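Local coordinates for cytosol aminopeptidase (Staphylococcus aureus subsp. aureus, PDB 3KZW), which probably catalyses the metal-dependent removal of amino-terminal residues from peptides, as a hexameric cytosol (leucyl) aminopeptidase, at residues A[250-261]-A[334-345]. Numbering follows the deposited sequence.
Sequences LQAVGKGSKHKP and ACAENMINEASM. With PO4 (phosphate ion), chain T.
Ser257 turns OG anti to its own N (chi1 173°), beside its carbonyl carbon, and there it meets Glu337. Glu337 has CG anti to N (chi1 -158°), and its extended chain carries OE2 to that hydroxyl. Ser257 OG donates to Glu337 OE2 at 2.6 Å. It arrives from above the carboxylate plane, 40° out of it. The same hydroxyl accepts from the backbone N of His259, closing an ST turn. The imidazole of His259 lies alongside Glu337, with OE2 at the ring edge and the two planes almost perpendicular. Lys346 of the second subunit packs on Glu337.

The helix 248-254 sits beside the end of strand 328-338 in the catalytic domain. After the type I turn from Gly254 to Ser257, a short loop through Pro261 leads into strand 262-269, which pairs antiparallel with 328-338. Here Ala336 CB faces Gly254 CA and Pro261 CB, each at 3.9 Å, and Leu250 CD1 at 4.0 Å. Val253 CG2 meets Met345 CE, and helix 368-380 covers Val253 as well.

Three waters join the backbones. One takes the N-H of Glu337 and donates to Gly254 O and His259 O. Another links Val253 O to Met339 N, and a third links Ala252 O to Met345 N.

Gly256 CA comes 3.6 Å from Ser344 CB and 3.4 Å from Asn341 OD1. Asn341 OD1 accepts from Ala343 N, well above the carbonyl plane, forming an Asx turn. Next to it, Glu342 N donates to a phosphate at 2.9 Å, probably from the crystallisation liquor. Glu342 N of the second and of the third subunit also donate to it.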
loop_
_atom_site.group_PDB
_atom_site.type_symbol
_atom_site.label_atom_id
_atom_site.label_comp_id
_atom_site.label_asym_id
_atom_site.label_seq_id
_atom_site.Cartn_x
_atom_site.Cartn_y
_atom_site.Cartn_z
ATOM N N LEU A 250 -27.058 18.911 -2.433
ATOM C CA LEU A 250 -26.333 19.645 -3.471
ATOM C C LEU A 250 -25.497 20.773 -2.865
ATOM O O LEU A 250 -24.382 21.038 -3.317
ATOM C CB LEU A 250 -27.302 20.186 -4.533
ATOM C CG LEU A 250 -26.774 21.029 -5.703
ATOM C CD1 LEU A 250 -25.660 20.327 -6.480
ATOM C CD2 LEU A 250 -27.913 21.406 -6.633
ATOM N N GLN A 251 -26.047 21.425 -1.839
ATOM C CA GLN A 251 -25.335 22.453 -1.077
ATOM C C GLN A 251 -24.106 21.862 -0.391
ATOM O O GLN A 251 -23.010 22.416 -0.485
ATOM C CB GLN A 251 -26.263 23.090 -0.040
ATOM C CG GLN A 251 -25.570 24.066 0.904
ATOM C CD GLN A 251 -26.386 24.376 2.145
ATOM O OE1 GLN A 251 -27.264 23.610 2.538
ATOM N NE2 GLN A 251 -26.092 25.505 2.773
ATOM N N ALA A 252 -24.305 20.732 0.283
ATOM C CA ALA A 252 -23.247 20.044 1.022
ATOM C C ALA A 252 -22.050 19.667 0.149
ATOM O O ALA A 252 -20.905 19.842 0.559
ATOM C CB ALA A 252 -23.811 18.807 1.707
ATOM N N VAL A 253 -22.329 19.160 -1.050
ATOM C CA VAL A 253 -21.293 18.710 -1.974
ATOM C C VAL A 253 -20.490 19.879 -2.547
ATOM O O VAL A 253 -19.265 19.798 -2.661
ATOM C CB VAL A 253 -21.896 17.850 -3.114
ATOM C CG1 VAL A 253 -20.850 17.514 -4.172
ATOM C CG2 VAL A 253 -22.493 16.568 -2.552
ATOM N N GLY A 254 -21.178 20.969 -2.880
ATOM C CA GLY A 254 -20.559 22.071 -3.612
ATOM C C GLY A 254 -20.038 23.248 -2.814
ATOM O O GLY A 254 -19.407 24.141 -3.386
ATOM N N LYS A 255 -20.288 23.254 -1.502
ATOM C CA LYS A 255 -19.943 24.400 -0.642
ATOM C C LYS A 255 -18.440 24.605 -0.439
ATOM O O LYS A 255 -17.999 25.703 -0.092
ATOM C CB LYS A 255 -20.663 24.326 0.714
ATOM C CG LYS A 255 -20.303 23.124 1.569
ATOM C CD LYS A 255 -20.993 23.175 2.917
ATOM C CE LYS A 255 -20.698 21.919 3.727
ATOM N NZ LYS A 255 -21.270 21.975 5.102
ATOM N N GLY A 256 -17.661 23.551 -0.667
ATOM C CA GLY A 256 -16.212 23.595 -0.470
ATOM C C GLY A 256 -15.429 24.273 -1.580
ATOM O O GLY A 256 -14.223 24.482 -1.452
ATOM N N SER A 257 -16.114 24.611 -2.669
ATOM C CA SER A 257 -15.489 25.258 -3.815
ATOM C C SER A 257 -15.762 26.756 -3.816
ATOM O O SER A 257 -16.749 27.215 -3.239
ATOM C CB SER A 257 -16.010 24.641 -5.112
ATOM O OG SER A 257 -15.550 25.364 -6.239
ATOM N N LYS A 258 -14.879 27.512 -4.466
ATOM C CA LYS A 258 -15.099 28.938 -4.700
ATOM C C LYS A 258 -16.274 29.110 -5.654
ATOM O O LYS A 258 -17.070 30.044 -5.514
ATOM C CB LYS A 258 -13.845 29.599 -5.281
ATOM C CG LYS A 258 -13.937 31.119 -5.411
ATOM C CD LYS A 258 -12.566 31.758 -5.628
ATOM C CE LYS A 258 -12.197 31.841 -7.106
ATOM N NZ LYS A 258 -12.831 33.019 -7.770
ATOM N N HIS A 259 -16.374 28.194 -6.615
ATOM C CA HIS A 259 -17.448 28.195 -7.595
ATOM C C HIS A 259 -18.604 27.343 -7.077
ATOM O O HIS A 259 -18.578 26.111 -7.168
ATOM C CB HIS A 259 -16.937 27.682 -8.941
ATOM C CG HIS A 259 -15.579 28.197 -9.303
ATOM N ND1 HIS A 259 -15.357 29.496 -9.705
ATOM C CD2 HIS A 259 -14.369 27.589 -9.316
ATOM C CE1 HIS A 259 -14.071 29.666 -9.953
ATOM N NE2 HIS A 259 -13.449 28.523 -9.727
ATOM N N LYS A 260 -19.609 28.021 -6.527
ATOM C CA LYS A 260 -20.748 27.379 -5.867
ATOM C C LYS A 260 -21.656 26.612 -6.837
ATOM O O LYS A 260 -21.688 26.927 -8.030
ATOM C CB LYS A 260 -21.560 28.419 -5.087
ATOM C CG LYS A 260 -20.751 29.253 -4.097
ATOM C CD LYS A 260 -20.170 28.414 -2.964
ATOM C CE LYS A 260 -19.190 29.232 -2.144
ATOM N NZ LYS A 260 -18.398 28.376 -1.227
ATOM N N PRO A 261 -22.399 25.604 -6.324
ATOM C CA PRO A 261 -23.250 24.739 -7.147
ATOM C C PRO A 261 -24.395 25.457 -7.868
ATOM O O PRO A 261 -24.760 26.579 -7.506
ATOM C CB PRO A 261 -23.814 23.731 -6.135
ATOM C CG PRO A 261 -23.689 24.395 -4.820
ATOM C CD PRO A 261 -22.431 25.190 -4.909
ATOM N N ALA A 334 -27.698 18.582 -11.786
ATOM C CA ALA A 334 -27.128 18.963 -10.499
ATOM C C ALA A 334 -25.644 19.229 -10.678
ATOM O O ALA A 334 -24.853 18.294 -10.819
ATOM C CB ALA A 334 -27.362 17.873 -9.468
ATOM N N CYS A 335 -25.274 20.508 -10.678
ATOM C CA CYS A 335 -23.898 20.922 -10.949
ATOM C C CYS A 335 -23.194 21.414 -9.695
ATOM O O CYS A 335 -23.727 22.253 -8.976
ATOM C CB CYS A 335 -23.872 22.013 -12.018
ATOM S SG CYS A 335 -24.797 21.597 -13.510
ATOM N N ALA A 336 -21.998 20.884 -9.446
ATOM C CA ALA A 336 -21.188 21.244 -8.281
ATOM C C ALA A 336 -19.726 20.889 -8.520
ATOM O O ALA A 336 -19.403 20.152 -9.453
ATOM C CB ALA A 336 -21.701 20.542 -7.029
ATOM N N GLU A 337 -18.850 21.422 -7.671
ATOM C CA GLU A 337 -17.425 21.107 -7.711
ATOM C C GLU A 337 -17.003 20.574 -6.340
ATOM O O GLU A 337 -17.085 21.287 -5.339
ATOM C CB GLU A 337 -16.618 22.352 -8.092
ATOM C CG GLU A 337 -15.238 22.069 -8.663
ATOM C CD GLU A 337 -14.451 23.337 -8.968
ATOM O OE1 GLU A 337 -14.154 23.586 -10.157
ATOM O OE2 GLU A 337 -14.126 24.087 -8.024
ATOM N N ASN A 338 -16.570 19.316 -6.301
ATOM C CA ASN A 338 -16.219 18.641 -5.047
ATOM C C ASN A 338 -14.794 18.962 -4.598
ATOM O O ASN A 338 -13.841 18.332 -5.051
ATOM C CB ASN A 338 -16.413 17.124 -5.189
ATOM C CG ASN A 338 -16.452 16.398 -3.848
ATOM O OD1 ASN A 338 -16.506 17.016 -2.785
ATOM N ND2 ASN A 338 -16.430 15.075 -3.900
ATOM N N MET A 339 -14.665 19.936 -3.697
ATOM C CA MET A 339 -13.361 20.484 -3.300
ATOM C C MET A 339 -13.129 20.449 -1.787
ATOM O O MET A 339 -14.062 20.242 -1.011
ATOM C CB MET A 339 -13.222 21.923 -3.803
ATOM C CG MET A 339 -13.242 22.096 -5.318
ATOM S SD MET A 339 -11.622 21.960 -6.097
ATOM C CE MET A 339 -11.543 20.208 -6.415
ATOM N N ILE A 340 -11.876 20.658 -1.381
ATOM C CA ILE A 340 -11.493 20.709 0.031
ATOM C C ILE A 340 -11.244 22.155 0.460
ATOM O O ILE A 340 -10.503 22.884 -0.205
ATOM C CB ILE A 340 -10.202 19.887 0.309
ATOM C CG1 ILE A 340 -10.377 18.426 -0.100
ATOM C CG2 ILE A 340 -9.799 19.980 1.783
ATOM C CD1 ILE A 340 -9.083 17.647 -0.170
ATOM N N ASN A 341 -11.867 22.559 1.565
ATOM C CA ASN A 341 -11.560 23.840 2.208
ATOM C C ASN A 341 -11.928 23.839 3.695
ATOM O O ASN A 341 -12.267 22.794 4.252
ATOM C CB ASN A 341 -12.194 25.024 1.449
ATOM C CG ASN A 341 -13.651 25.267 1.820
ATOM O OD1 ASN A 341 -14.369 24.361 2.241
ATOM N ND2 ASN A 341 -14.091 26.507 1.659
ATOM N N GLU A 342 -11.862 25.013 4.322
ATOM C CA GLU A 342 -12.117 25.174 5.758
ATOM C C GLU A 342 -13.505 24.719 6.220
ATOM O O GLU A 342 -13.702 24.449 7.406
ATOM C CB GLU A 342 -11.876 26.629 6.189
ATOM C CG GLU A 342 -12.842 27.648 5.587
ATOM C CD GLU A 342 -12.593 29.067 6.070
ATOM O OE1 GLU A 342 -13.547 29.872 6.053
ATOM O OE2 GLU A 342 -11.451 29.382 6.469
ATOM N N ALA A 343 -14.455 24.635 5.291
ATOM C CA ALA A 343 -15.843 24.343 5.646
ATOM C C ALA A 343 -16.534 23.328 4.726
ATOM O O ALA A 343 -17.764 23.242 4.712
ATOM C CB ALA A 343 -16.650 25.642 5.729
ATOM N N SER A 344 -15.750 22.554 3.978
ATOM C CA SER A 344 -16.308 21.536 3.077
ATOM C C SER A 344 -16.836 20.323 3.848
ATOM O O SER A 344 -16.533 20.154 5.036
ATOM C CB SER A 344 -15.284 21.108 2.021
ATOM O OG SER A 344 -14.075 20.690 2.616
ATOM N N MET A 345 -17.630 19.489 3.176
ATOM C CA MET A 345 -18.243 18.322 3.816
ATOM C C MET A 345 -17.211 17.293 4.287
ATOM O O MET A 345 -16.149 17.137 3.680
ATOM C CB MET A 345 -19.307 17.675 2.914
ATOM C CG MET A 345 -18.799 17.084 1.605
ATOM S SD MET A 345 -20.071 16.106 0.769
ATOM C CE MET A 345 -19.203 15.596 -0.710
HETATM P P PO4 T . -10.148 28.347 2.180
HETATM O O1 PO4 T . -10.506 27.899 0.790
HETATM O O2 PO4 T . -10.695 29.731 2.428
HETATM O O3 PO4 T . -10.733 27.374 3.167
HETATM O O4 PO4 T . -8.652 28.346 2.331
HETATM O O HOH W 1 -18.017 20.436 0.283
HETATM O O HOH W 2 -17.040 21.416 -2.855
HETATM O O HOH W 3 -19.676 23.698 -6.236
#